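Local structure of protein (tenascin) (Gallus gallus, 1QR4) at residues Thr22-Trp27 against Ser59-Gly64; Ala32-Tyr37 against Ile53-Thr58; Thr69-Ser74 against Gly91-Gly96; Trp115-Ser120 against Ser145-Lys150; Asp123-Ser128 against Val162-Val167. The protein probably binds heparin and contactin through this pair of fibronectin type III domains, serving cell adhesion in the extracellular matrix. All coordinates share one frame; numbering follows the deposited sequence.

Contact 1 of 5, residues Thr22-Trp27 against Ser59-Gly64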
# COMPACT_ATOMS: atom_id res chain seq x y z
N THR A 22 -1.77 -3.64 -5.05
CA THR A 22 -1.19 -4.82 -5.67
C THR A 22 -0.31 -5.66 -4.77
O THR A 22 0.17 -5.21 -3.75
CB THR A 22 -0.31 -4.51 -6.90
OG1 THR A 22 0.96 -4.00 -6.46
CG2 THR A 22 -0.97 -3.52 -7.81
N LEU A 23 -0.08 -6.89 -5.23
CA LEU A 23 0.77 -7.86 -4.57
C LEU A 23 1.46 -8.59 -5.69
O LEU A 23 0.84 -8.89 -6.71
CB LEU A 23 -0.04 -8.85 -3.75
CG LEU A 23 -0.54 -8.30 -2.42
CD1 LEU A 23 -1.51 -9.29 -1.81
CD2 LEU A 23 0.62 -8.03 -1.48
N SER A 24 2.75 -8.81 -5.52
CA SER A 24 3.55 -9.51 -6.51
C SER A 24 3.77 -10.98 -6.08
O SER A 24 4.36 -11.27 -5.03
CB SER A 24 4.88 -8.78 -6.67
OG SER A 24 5.65 -9.39 -7.69
N LEU A 25 3.26 -11.90 -6.89
CA LEU A 25 3.38 -13.32 -6.59
C LEU A 25 4.46 -14.04 -7.38
O LEU A 25 4.67 -13.78 -8.58
CB LEU A 25 2.04 -14.00 -6.85
CG LEU A 25 0.82 -13.42 -6.15
CD1 LEU A 25 -0.44 -14.04 -6.73
CD2 LEU A 25 0.91 -13.66 -4.66
N ARG A 26 5.12 -14.98 -6.70
CA ARG A 26 6.18 -15.77 -7.32
C ARG A 26 6.16 -17.19 -6.73
O ARG A 26 5.91 -17.37 -5.55
CB ARG A 26 7.53 -15.10 -7.11
CG ARG A 26 8.61 -15.66 -7.97
CD ARG A 26 9.79 -14.72 -8.00
NE ARG A 26 10.94 -15.37 -8.62
CZ ARG A 26 12.02 -15.76 -7.95
NH1 ARG A 26 12.10 -15.56 -6.64
NH2 ARG A 26 12.99 -16.38 -8.60
N TRP A 27 6.41 -18.17 -7.59
CA TRP A 27 6.40 -19.58 -7.19
C TRP A 27 7.19 -20.47 -8.12
O TRP A 27 7.66 -20.04 -9.17
CB TRP A 27 4.97 -20.09 -7.19
CG TRP A 27 4.40 -20.09 -8.56
CD1 TRP A 27 4.47 -21.09 -9.47
CD2 TRP A 27 3.69 -19.02 -9.18
NE1 TRP A 27 3.86 -20.71 -10.64
CE2 TRP A 27 3.37 -19.45 -10.49
CE3 TRP A 27 3.30 -17.74 -8.77
CZ2 TRP A 27 2.68 -18.64 -11.39
CZ3 TRP A 27 2.61 -16.93 -9.67
CH2 TRP A 27 2.31 -17.39 -10.97
N SER A 59 5.60 -15.96 -12.08
CA SER A 59 5.44 -14.64 -11.48
C SER A 59 4.18 -14.01 -12.05
O SER A 59 3.82 -14.26 -13.21
CB SER A 59 6.64 -13.77 -11.82
OG SER A 59 6.65 -12.61 -11.02
N PHE A 60 3.50 -13.20 -11.25
CA PHE A 60 2.27 -12.55 -11.68
C PHE A 60 1.94 -11.48 -10.67
O PHE A 60 2.01 -11.73 -9.46
CB PHE A 60 1.13 -13.58 -11.72
CG PHE A 60 -0.25 -12.98 -11.77
CD1 PHE A 60 -0.88 -12.55 -10.60
CD2 PHE A 60 -0.93 -12.87 -12.97
CE1 PHE A 60 -2.16 -12.02 -10.64
CE2 PHE A 60 -2.22 -12.34 -13.02
CZ PHE A 60 -2.83 -11.91 -11.85
N ILE A 61 1.61 -10.28 -11.15
CA ILE A 61 1.25 -9.16 -10.27
C ILE A 61 -0.25 -9.14 -10.07
O ILE A 61 -1.03 -8.96 -11.01
CB ILE A 61 1.65 -7.78 -10.84
CG1 ILE A 61 3.16 -7.71 -11.11
CG2 ILE A 61 1.28 -6.69 -9.85
CD1 ILE A 61 3.98 -7.68 -9.86
N LEU A 62 -0.65 -9.36 -8.83
CA LEU A 62 -2.06 -9.36 -8.48
C LEU A 62 -2.49 -7.90 -8.34
O LEU A 62 -1.84 -7.11 -7.66
CB LEU A 62 -2.23 -10.13 -7.18
CG LEU A 62 -3.64 -10.51 -6.78
CD1 LEU A 62 -4.45 -11.00 -7.97
CD2 LEU A 62 -3.51 -11.58 -5.72
N ARG A 63 -3.59 -7.54 -8.98
CA ARG A 63 -4.07 -6.16 -8.93
C ARG A 63 -5.56 -6.00 -8.64
O ARG A 63 -6.35 -6.96 -8.75
CB ARG A 63 -3.75 -5.47 -10.27
CG ARG A 63 -2.26 -5.27 -10.56
CD ARG A 63 -2.04 -4.87 -12.01
NE ARG A 63 -2.31 -5.98 -12.93
CZ ARG A 63 -1.41 -6.54 -13.74
NH1 ARG A 63 -0.16 -6.10 -13.75
NH2 ARG A 63 -1.75 -7.56 -14.51
N GLY A 64 -5.94 -4.77 -8.30
CA GLY A 64 -7.34 -4.48 -8.03
C GLY A 64 -7.77 -4.79 -6.61
O GLY A 64 -8.95 -4.96 -6.34
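S59, opposite R26, begins the pairing that joins the E strand (59-63) of a fibronectin type III sandwich to its B strand (22-28), antiparallel at 160° between the short axes. S59 N lies over one face of the W27 indole, 3.8 Å from CH2 and offset toward the rim; S59 OG gives L25 O a weak hydrogen bond. F60 turns to the buried side and shares two backbone bonds with L25, of which L25 N to F60 O measures 2.9 Å. Its side chain lies beside that of L25, pointing the same way, CD1 to CD1 4.2 Å, and continues onto L39 and M51 of the other sheet, where an apolar aromatic is well suited. I61 faces outward beside S24: chi2 of -70° swings CD1 to 3.5 Å from S24 CB, a small neighbour beside which the branched chain fits. L62 points inward again, bonded through its backbone to L23 in both directions; its CD2 comes within 4.1 Å of L25 CD1, so that leucine meets leucine in the core. R63 returns to the surface, its charged end leading away and poorly ordered, while its aliphatic CG lies 3.5 Å from T22 CG2.

Contact 2 of 5, residues Ala32-Tyr37 against Ile53-Thr58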
# COMPACT_ATOMS: atom_id res chain seq x y z
N ALA A 32 5.16 -32.00 -12.84
CA ALA A 32 4.20 -32.72 -13.66
C ALA A 32 3.69 -31.93 -14.85
O ALA A 32 3.68 -30.70 -14.86
CB ALA A 32 3.02 -33.18 -12.80
N LYS A 33 3.25 -32.66 -15.87
CA LYS A 33 2.71 -32.03 -17.06
C LYS A 33 1.37 -31.43 -16.66
O LYS A 33 0.61 -32.06 -15.92
CB LYS A 33 2.56 -33.09 -18.16
CG LYS A 33 1.76 -34.34 -17.78
CD LYS A 33 0.28 -34.20 -18.14
CE LYS A 33 -0.54 -35.42 -17.74
NZ LYS A 33 -1.99 -35.19 -18.01
N PHE A 34 1.11 -30.18 -17.05
CA PHE A 34 -0.18 -29.58 -16.71
C PHE A 34 -0.74 -28.59 -17.71
O PHE A 34 -0.07 -28.22 -18.67
CB PHE A 34 -0.22 -29.03 -15.28
CG PHE A 34 0.44 -27.70 -15.11
CD1 PHE A 34 1.81 -27.61 -14.91
CD2 PHE A 34 -0.32 -26.53 -15.10
CE1 PHE A 34 2.42 -26.37 -14.70
CE2 PHE A 34 0.28 -25.30 -14.88
CZ PHE A 34 1.65 -25.22 -14.68
N ASP A 35 -1.98 -28.19 -17.48
CA ASP A 35 -2.71 -27.28 -18.36
C ASP A 35 -2.49 -25.79 -18.15
O ASP A 35 -2.14 -25.05 -19.07
CB ASP A 35 -4.21 -27.55 -18.21
CG ASP A 35 -4.82 -28.19 -19.43
OD1 ASP A 35 -4.07 -28.76 -20.26
OD2 ASP A 35 -6.07 -28.13 -19.53
N ARG A 36 -2.83 -25.34 -16.95
CA ARG A 36 -2.71 -23.96 -16.56
C ARG A 36 -2.78 -23.88 -15.05
O ARG A 36 -2.79 -24.89 -14.37
CB ARG A 36 -3.83 -23.14 -17.20
CG ARG A 36 -5.21 -23.73 -17.01
CD ARG A 36 -6.20 -23.02 -17.92
NE ARG A 36 -7.47 -23.73 -18.04
CZ ARG A 36 -7.87 -24.40 -19.13
NH1 ARG A 36 -7.09 -24.45 -20.21
NH2 ARG A 36 -9.04 -25.03 -19.12
N TYR A 37 -2.76 -22.66 -14.53
CA TYR A 37 -2.83 -22.43 -13.10
C TYR A 37 -4.12 -21.70 -12.81
O TYR A 37 -4.66 -21.02 -13.67
CB TYR A 37 -1.69 -21.52 -12.65
CG TYR A 37 -0.29 -22.07 -12.74
CD1 TYR A 37 0.26 -22.79 -11.69
CD2 TYR A 37 0.53 -21.76 -13.82
CE1 TYR A 37 1.61 -23.18 -11.70
CE2 TYR A 37 1.87 -22.14 -13.84
CZ TYR A 37 2.40 -22.84 -12.77
OH TYR A 37 3.73 -23.19 -12.78
N ILE A 53 -3.74 -18.59 -14.97
CA ILE A 53 -2.42 -18.12 -15.32
C ILE A 53 -1.75 -19.11 -16.26
O ILE A 53 -1.83 -20.32 -16.07
CB ILE A 53 -1.62 -17.88 -14.02
CG1 ILE A 53 -2.42 -16.90 -13.13
CG2 ILE A 53 -0.22 -17.33 -14.32
CD1 ILE A 53 -1.87 -16.68 -11.75
N PRO A 54 -1.11 -18.60 -17.34
CA PRO A 54 -0.41 -19.37 -18.37
C PRO A 54 0.64 -20.29 -17.78
O PRO A 54 1.33 -19.91 -16.84
CB PRO A 54 0.28 -18.28 -19.18
CG PRO A 54 -0.59 -17.10 -19.01
CD PRO A 54 -0.93 -17.15 -17.56
N VAL A 55 0.79 -21.47 -18.36
CA VAL A 55 1.77 -22.44 -17.88
C VAL A 55 3.20 -21.90 -17.86
O VAL A 55 4.05 -22.41 -17.12
CB VAL A 55 1.77 -23.71 -18.73
CG1 VAL A 55 0.63 -24.58 -18.33
CG2 VAL A 55 1.63 -23.35 -20.19
N ASP A 56 3.47 -20.87 -18.64
CA ASP A 56 4.80 -20.29 -18.72
C ASP A 56 5.15 -19.23 -17.68
O ASP A 56 6.22 -18.62 -17.74
CB ASP A 56 5.03 -19.75 -20.13
CG ASP A 56 3.85 -18.91 -20.64
OD1 ASP A 56 2.89 -19.52 -21.17
OD2 ASP A 56 3.88 -17.65 -20.50
N SER A 57 4.26 -19.00 -16.72
CA SER A 57 4.53 -17.99 -15.69
C SER A 57 4.94 -18.57 -14.34
O SER A 57 4.47 -19.64 -13.93
CB SER A 57 3.30 -17.09 -15.48
OG SER A 57 2.71 -16.71 -16.71
N THR A 58 5.84 -17.87 -13.66
CA THR A 58 6.27 -18.25 -12.33
C THR A 58 6.20 -16.98 -11.48
O THR A 58 6.61 -16.95 -10.32
CB THR A 58 7.69 -18.82 -12.31
OG1 THR A 58 8.60 -17.88 -12.87
CG2 THR A 58 7.73 -20.12 -13.10
O HOH W 1 5.57 -22.03 -14.86
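Y37 and I53 form an antiparallel hydrogen-bonded pair, Y37 N giving to I53 O (3.0 Å) in the plane of that carbonyl, and I53 N reaching Y37 O (2.9 Å) from 44° above its plane. Beyond it the second segment folds into a type I turn from P54 to S57, its bend made by V55 and D56 and closed by S57 N bonding P54 O (3.1 Å). On the core side Y37 CB meets I53 CB at 3.9 Å. I53 O and P54 O both lie at the edge of the Y37 ring, near its plane. From Y37 OH a proton goes to a water 3.0 Å away, and the water in turn donates to V55 O and S57 O, which ties the tip of the tyrosine to the turn. The pair sits at the start of the C strand of the first fibronectin type III domain and the end of C', where D35 and R36 both face E78 in a classic beta bulge. V55 CG1 rests over one face of the F34 ring in a CH-pi contact, 3.9 Å from the centroid, a methyl suited to an aromatic face. R36 CB passes 3.6 Å from I53 O, while its guanidinium leads away to a salt bridge between NE and E52 OE2.

Contact 3 of 5, residues Thr69-Ser74 against Gly91-Gly96; sequences TEYTIS and GSTVVG
T69 meets T93 twice: T69 N gives a hydrogen bond to T93 OG1 (2.8 Å), and T93 N gives one to T69 O (2.7 Å). T93 OG1 is set between its own backbone N and carbonyl carbon (chi1 46°), which turns it back to T69 N while it also bonds D66 O; threonine suits the place because one hydroxyl can accept and donate together. A valine in place of T93 would probably leave T69 N and D66 O without this shared partner, though the backbone bond from T93 N to T69 O would remain. E70 faces solvent beside S92, CB to CB 3.8 Å, and its side chain also touches K90 of the putative heparin site. Y71 turns inward, its N bonded to G91 O (2.7 Å) and its O accepting from G91 N (3.0 Å), with G91 O at the ring edge in plane. The phenol OH bonds D66 N, five residues earlier, which fits the tyrosine corner of Greek-key sandwiches such as this fibronectin type III domain. I73, apolar and buried, packs on L23 and L25 of the facing sheet. Strand 70-78 thus lies between strand 36-42 and the edge strand 87-92, from which the chain runs on to the second domain.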
# COMPACT_ATOMS: atom_id res chain seq x y z
N THR A 69 -5.34 -4.51 3.64
CA THR A 69 -6.27 -5.63 3.75
C THR A 69 -5.50 -6.92 3.59
O THR A 69 -4.58 -7.01 2.77
CB THR A 69 -7.32 -5.57 2.61
OG1 THR A 69 -8.11 -4.39 2.74
CG2 THR A 69 -8.24 -6.76 2.66
N GLU A 70 -5.86 -7.95 4.35
CA GLU A 70 -5.17 -9.21 4.22
C GLU A 70 -5.93 -10.14 3.30
O GLU A 70 -7.15 -10.14 3.28
CB GLU A 70 -4.97 -9.85 5.59
CG GLU A 70 -4.17 -11.14 5.55
CD GLU A 70 -3.80 -11.63 6.93
OE1 GLU A 70 -4.69 -11.73 7.80
OE2 GLU A 70 -2.60 -11.91 7.15
N TYR A 71 -5.20 -10.93 2.51
CA TYR A 71 -5.81 -11.88 1.59
C TYR A 71 -5.24 -13.30 1.72
O TYR A 71 -4.04 -13.49 1.92
CB TYR A 71 -5.59 -11.45 0.13
CG TYR A 71 -6.33 -10.21 -0.29
CD1 TYR A 71 -5.75 -8.95 -0.17
CD2 TYR A 71 -7.60 -10.31 -0.85
CE1 TYR A 71 -6.41 -7.82 -0.61
CE2 TYR A 71 -8.26 -9.17 -1.29
CZ TYR A 71 -7.65 -7.93 -1.16
OH TYR A 71 -8.30 -6.80 -1.59
N THR A 72 -6.11 -14.28 1.59
CA THR A 72 -5.67 -15.66 1.63
C THR A 72 -5.49 -15.97 0.16
O THR A 72 -6.45 -15.92 -0.61
CB THR A 72 -6.74 -16.57 2.24
OG1 THR A 72 -6.97 -16.19 3.60
CG2 THR A 72 -6.28 -18.03 2.20
N ILE A 73 -4.25 -16.21 -0.25
CA ILE A 73 -3.97 -16.51 -1.64
C ILE A 73 -3.61 -17.98 -1.81
O ILE A 73 -2.77 -18.50 -1.08
CB ILE A 73 -2.81 -15.63 -2.21
CG1 ILE A 73 -3.15 -14.15 -2.05
CG2 ILE A 73 -2.61 -15.92 -3.71
CD1 ILE A 73 -1.96 -13.21 -2.21
N SER A 74 -4.25 -18.63 -2.77
CA SER A 74 -3.97 -20.03 -3.08
C SER A 74 -3.86 -20.28 -4.58
O SER A 74 -4.69 -19.84 -5.38
CB SER A 74 -5.00 -20.97 -2.44
OG SER A 74 -6.32 -20.65 -2.83
N GLY A 91 -1.21 -12.60 2.36
CA GLY A 91 -0.51 -11.38 2.03
C GLY A 91 -1.49 -10.25 2.23
O GLY A 91 -2.65 -10.33 1.82
N SER A 92 -1.05 -9.22 2.94
CA SER A 92 -1.89 -8.07 3.18
C SER A 92 -1.32 -6.88 2.42
O SER A 92 -0.10 -6.76 2.28
CB SER A 92 -1.95 -7.79 4.67
OG SER A 92 -0.65 -7.77 5.22
N THR A 93 -2.21 -6.05 1.88
CA THR A 93 -1.79 -4.85 1.15
C THR A 93 -1.34 -3.81 2.18
O THR A 93 -1.70 -3.90 3.36
CB THR A 93 -2.94 -4.24 0.33
OG1 THR A 93 -4.12 -4.18 1.14
CG2 THR A 93 -3.20 -5.05 -0.92
N VAL A 94 -0.56 -2.83 1.74
CA VAL A 94 -0.09 -1.78 2.64
C VAL A 94 -1.20 -0.75 2.86
O VAL A 94 -2.06 -0.58 2.01
CB VAL A 94 1.15 -1.10 2.08
CG1 VAL A 94 0.82 -0.41 0.78
CG2 VAL A 94 1.68 -0.09 3.09
N VAL A 95 -1.19 -0.08 4.01
CA VAL A 95 -2.20 0.95 4.30
C VAL A 95 -2.18 2.05 3.22
O VAL A 95 -1.14 2.30 2.60
CB VAL A 95 -1.98 1.56 5.71
CG1 VAL A 95 -0.58 2.14 5.84
CG2 VAL A 95 -3.03 2.62 6.01
N GLY A 96 -3.34 2.66 2.99
CA GLY A 96 -3.44 3.71 1.98
C GLY A 96 -2.86 5.10 2.27
O GLY A 96 -2.87 5.57 3.42

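Contact 4 of 5, residues Trp115-Ser120 against Ser145-Lys150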
# COMPACT_ATOMS: atom_id res chain seq x y z
N TRP A 115 -5.27 17.47 4.27
CA TRP A 115 -5.20 16.31 3.35
C TRP A 115 -6.50 15.56 3.26
O TRP A 115 -7.29 15.58 4.18
CB TRP A 115 -4.12 15.33 3.79
CG TRP A 115 -4.30 14.87 5.19
CD1 TRP A 115 -5.05 13.82 5.62
CD2 TRP A 115 -3.79 15.51 6.37
NE1 TRP A 115 -5.05 13.76 6.99
CE2 TRP A 115 -4.28 14.79 7.48
CE3 TRP A 115 -2.96 16.62 6.60
CZ2 TRP A 115 -3.98 15.14 8.80
CZ3 TRP A 115 -2.65 16.97 7.92
CH2 TRP A 115 -3.16 16.23 9.00
N THR A 116 -6.72 14.87 2.15
CA THR A 116 -7.94 14.11 2.01
C THR A 116 -7.65 12.64 2.36
O THR A 116 -6.76 12.00 1.80
CB THR A 116 -8.61 14.27 0.62
OG1 THR A 116 -7.96 13.44 -0.35
CG2 THR A 116 -8.55 15.74 0.17
N PRO A 117 -8.36 12.14 3.37
CA PRO A 117 -8.30 10.79 3.92
C PRO A 117 -8.58 9.70 2.92
O PRO A 117 -9.44 9.84 2.05
CB PRO A 117 -9.38 10.82 4.99
CG PRO A 117 -9.36 12.22 5.44
CD PRO A 117 -9.33 12.94 4.13
N PRO A 118 -7.86 8.58 3.05
CA PRO A 118 -7.98 7.40 2.20
C PRO A 118 -9.17 6.52 2.64
O PRO A 118 -9.75 6.73 3.72
CB PRO A 118 -6.66 6.68 2.44
CG PRO A 118 -6.41 6.96 3.90
CD PRO A 118 -6.74 8.43 4.00
N ARG A 119 -9.57 5.59 1.77
CA ARG A 119 -10.66 4.65 2.06
C ARG A 119 -10.00 3.44 2.69
O ARG A 119 -9.90 2.37 2.08
CB ARG A 119 -11.41 4.25 0.78
CG ARG A 119 -12.30 5.35 0.18
CD ARG A 119 -13.50 5.68 1.08
NE ARG A 119 -14.45 4.56 1.17
CZ ARG A 119 -15.71 4.62 0.77
NH1 ARG A 119 -16.20 5.74 0.25
NH2 ARG A 119 -16.50 3.55 0.89
N SER A 120 -9.48 3.65 3.90
CA SER A 120 -8.79 2.62 4.66
C SER A 120 -8.77 3.03 6.12
O SER A 120 -8.66 4.22 6.45
CB SER A 120 -7.35 2.46 4.13
OG SER A 120 -6.57 1.65 5.00
N SER A 145 -8.79 10.85 13.07
CA SER A 145 -10.05 11.50 12.75
C SER A 145 -9.80 12.89 12.17
O SER A 145 -10.64 13.43 11.44
CB SER A 145 -10.92 11.61 13.99
OG SER A 145 -10.20 12.26 15.03
N LYS A 146 -8.64 13.45 12.53
CA LYS A 146 -8.22 14.78 12.08
C LYS A 146 -7.80 14.74 10.62
O LYS A 146 -7.15 13.79 10.17
CB LYS A 146 -7.07 15.31 12.93
CG LYS A 146 -7.36 15.30 14.43
CD LYS A 146 -6.39 16.21 15.19
CE LYS A 146 -6.64 17.68 14.85
NZ LYS A 146 -5.73 18.63 15.57
N THR A 147 -8.17 15.79 9.88
CA THR A 147 -7.87 15.89 8.46
C THR A 147 -6.99 17.10 8.13
O THR A 147 -6.77 17.42 6.96
CB THR A 147 -9.18 15.92 7.65
OG1 THR A 147 -8.91 16.13 6.26
CG2 THR A 147 -10.09 17.03 8.16
N ARG A 148 -6.47 17.76 9.17
CA ARG A 148 -5.62 18.94 8.98
C ARG A 148 -4.82 19.30 10.23
O ARG A 148 -5.14 18.87 11.33
CB ARG A 148 -6.46 20.16 8.57
CG ARG A 148 -7.40 20.70 9.64
CD ARG A 148 -8.14 21.94 9.17
NE ARG A 148 -8.84 21.71 7.90
CZ ARG A 148 -9.18 22.68 7.05
NH1 ARG A 148 -8.89 23.94 7.33
NH2 ARG A 148 -9.78 22.38 5.90
N THR A 149 -3.78 20.10 10.03
CA THR A 149 -2.97 20.57 11.15
C THR A 149 -2.29 21.89 10.83
O THR A 149 -2.20 22.33 9.68
CB THR A 149 -1.91 19.53 11.63
OG1 THR A 149 -1.58 19.78 13.01
CG2 THR A 149 -0.63 19.64 10.81
N LYS A 150 -1.81 22.53 11.90
CA LYS A 150 -1.16 23.82 11.83
C LYS A 150 0.33 23.64 12.03
O LYS A 150 0.76 22.87 12.90
CB LYS A 150 -1.73 24.72 12.94
CG LYS A 150 -1.67 24.09 14.34
CD LYS A 150 -2.34 24.93 15.42
CE LYS A 150 -3.86 24.88 15.33
NZ LYS A 150 -4.50 25.55 16.50
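W115 lays one face of its indole on the backbone of T147 and R148. T147 O stands 3.6 Å above the plane, over the centre of the ring system, and R148 N is as high but offset toward the rim. R148 CA adds a CH-pi contact, 4.0 Å from the centroid of the six-membered ring. The first torsion, 55°, sets CG between the backbone N and the carbonyl carbon, from where the ring extends over the other segment. A wide flat side chain suits this place, since it can rest on two successive residues at once. Two hydrogen bonds join W115 to T147: W115 N gives to T147 O (3.1 Å, 167° at the hydrogen), and T147 OG1 gives to W115 O (2.7 Å). Anti to its own backbone N, that hydroxyl approaches almost in line with the carbonyl bond; T147 O also bonds S114 OG. In the second fibronectin type III domain this is the tryptophan of the B strand region, beside the start of the E strand at 148-151. Its indole reaches V127 and V142 of the other sheet and meets the Y125 ring at about 55°. An alanine in place of W115 would probably open a gap between the two sheets and leave the R148 backbone without its aromatic cover. Looser packing completes the contact: P117 CD lies 3.9 Å from T147 OG1, and W115 CH2 lies 4.4 Å from T149 CB.

Contact 5 of 5, residues Asp123-Ser128 against Val162-Val167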
# COMPACT_ATOMS: atom_id res chain seq x y z
N ASP A 123 -5.11 4.89 11.95
CA ASP A 123 -4.93 5.32 13.33
C ASP A 123 -4.40 6.74 13.46
O ASP A 123 -4.91 7.53 14.26
CB ASP A 123 -3.98 4.39 14.09
CG ASP A 123 -4.45 2.95 14.11
OD1 ASP A 123 -5.58 2.66 13.68
OD2 ASP A 123 -3.65 2.11 14.58
N SER A 124 -3.35 7.06 12.69
CA SER A 124 -2.73 8.39 12.72
C SER A 124 -2.06 8.80 11.38
O SER A 124 -2.13 8.07 10.39
CB SER A 124 -1.70 8.48 13.86
OG SER A 124 -0.69 7.48 13.73
N TYR A 125 -1.45 9.99 11.36
CA TYR A 125 -0.76 10.49 10.17
C TYR A 125 0.57 11.10 10.59
O TYR A 125 0.64 11.80 11.59
CB TYR A 125 -1.56 11.59 9.48
CG TYR A 125 -2.90 11.17 8.95
CD1 TYR A 125 -3.02 10.56 7.70
CD2 TYR A 125 -4.07 11.43 9.67
CE1 TYR A 125 -4.26 10.20 7.19
CE2 TYR A 125 -5.32 11.07 9.16
CZ TYR A 125 -5.40 10.46 7.92
OH TYR A 125 -6.63 10.12 7.42
N ARG A 126 1.64 10.82 9.85
CA ARG A 126 2.93 11.42 10.17
C ARG A 126 3.27 12.50 9.13
O ARG A 126 3.57 12.22 7.96
CB ARG A 126 4.04 10.37 10.27
CG ARG A 126 4.48 10.12 11.71
CD ARG A 126 5.83 9.41 11.80
NE ARG A 126 5.72 7.96 11.68
CZ ARG A 126 5.25 7.15 12.63
NH1 ARG A 126 4.85 7.66 13.80
NH2 ARG A 126 5.20 5.84 12.43
N VAL A 127 3.12 13.75 9.57
CA VAL A 127 3.38 14.93 8.74
C VAL A 127 4.79 15.44 8.97
O VAL A 127 5.08 16.03 10.01
CB VAL A 127 2.41 16.08 9.09
CG1 VAL A 127 2.63 17.25 8.16
CG2 VAL A 127 0.97 15.61 9.01
N SER A 128 5.67 15.22 8.00
CA SER A 128 7.03 15.72 8.12
C SER A 128 7.23 16.97 7.24
O SER A 128 6.50 17.17 6.26
CB SER A 128 8.04 14.63 7.75
OG SER A 128 8.02 14.35 6.36
N VAL A 162 6.92 19.03 2.22
CA VAL A 162 6.00 18.49 3.21
C VAL A 162 5.40 17.18 2.81
O VAL A 162 4.58 17.11 1.91
CB VAL A 162 4.83 19.46 3.50
CG1 VAL A 162 3.80 18.81 4.43
CG2 VAL A 162 5.35 20.74 4.12
N ASN A 163 5.74 16.16 3.60
CA ASN A 163 5.28 14.79 3.39
C ASN A 163 4.27 14.39 4.45
O ASN A 163 4.37 14.79 5.61
CB ASN A 163 6.47 13.84 3.49
CG ASN A 163 7.63 14.27 2.61
OD1 ASN A 163 8.66 14.73 3.10
ND2 ASN A 163 7.48 14.11 1.30
N ILE A 164 3.29 13.60 4.04
CA ILE A 164 2.26 13.11 4.94
C ILE A 164 2.13 11.60 4.72
O ILE A 164 2.08 11.14 3.57
CB ILE A 164 0.91 13.80 4.69
CG1 ILE A 164 1.07 15.31 4.89
CG2 ILE A 164 -0.16 13.24 5.62
CD1 ILE A 164 -0.17 16.11 4.56
N ILE A 165 2.12 10.84 5.81
CA ILE A 165 2.03 9.38 5.75
C ILE A 165 0.94 8.87 6.66
O ILE A 165 0.76 9.42 7.74
CB ILE A 165 3.36 8.77 6.22
CG1 ILE A 165 4.43 8.93 5.16
CG2 ILE A 165 3.21 7.31 6.57
CD1 ILE A 165 5.81 8.50 5.60
N SER A 166 0.21 7.85 6.21
CA SER A 166 -0.85 7.24 7.03
C SER A 166 -0.22 6.14 7.87
O SER A 166 0.71 5.44 7.42
CB SER A 166 -1.92 6.58 6.18
OG SER A 166 -2.51 7.50 5.30
N VAL A 167 -0.73 5.94 9.08
CA VAL A 167 -0.22 4.91 9.98
C VAL A 167 -1.36 4.13 10.62
O VAL A 167 -2.35 4.70 11.09
CB VAL A 167 0.66 5.51 11.09
CG1 VAL A 167 1.25 4.39 11.94
CG2 VAL A 167 1.78 6.34 10.51
O HOH W 2 10.16 16.36 5.17
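Y125 presents its ring edge to I165 O, which lies near the ring plane, while S166 OG comes in obliquely, 3.7 Å from Y125 CE1, its own hydrogen bond going to G96 O. The other flat group is the R126 guanidinium: V167 CG2 sits 3.9 Å above one of its faces, offset toward the rim, though this arginine is poorly ordered. Between these two groups, which point to opposite faces of the sheet, the backbones run antiparallel at 161°, with R126 and I165 bonded in both directions, as are S128 and N163. Where strand 124-128 begins, V167 O accepts from D123 N and S124 N in a classic beta bulge; D123 OD2 goes on to bond G169 N. On the core face V127 and I164 point the same way side by side, CG1 to CG1 4.1 Å, branched apolar residues suited to both strand and interior. On the outer face polar S128 and N163 are bridged by a water 3.0 Å from N163 OD1, to which it donates, and 3.2 Å from S128 OG. These are the C and F strands, the central pair of the second sandwich's four-stranded sheet: strand 138-143 lies beyond 124-131, strand 171-181 beyond 159-168, and I164 packs across onto strands 101-104 and 111-115.

Overall arrangement
Contacts 1 and 2 lie in the first fibronectin type III domain, contacts 4 and 5 in the second, and contact 3 leads from the last strand of the first into the link between them. Contact 2 is nested in the loop closed by contact 1, their centres about 15 Å apart, and W27 NE1 probably bonds Y37 OH (3.3 Å). Contact 3 lies about 11 Å from contact 1, centre to centre, its I73 reaching across between the sheets. Contacts 4 and 5, centres about 9 Å apart, interleave along the chain. V95 and G96 pack near S120 of contact 4, and G96 O probably bonds S166 OG of contact 5 (2.7 Å). Of the putative heparin site, K33 lies in contact 2 and K90's side chain is about 4 Å from E70's.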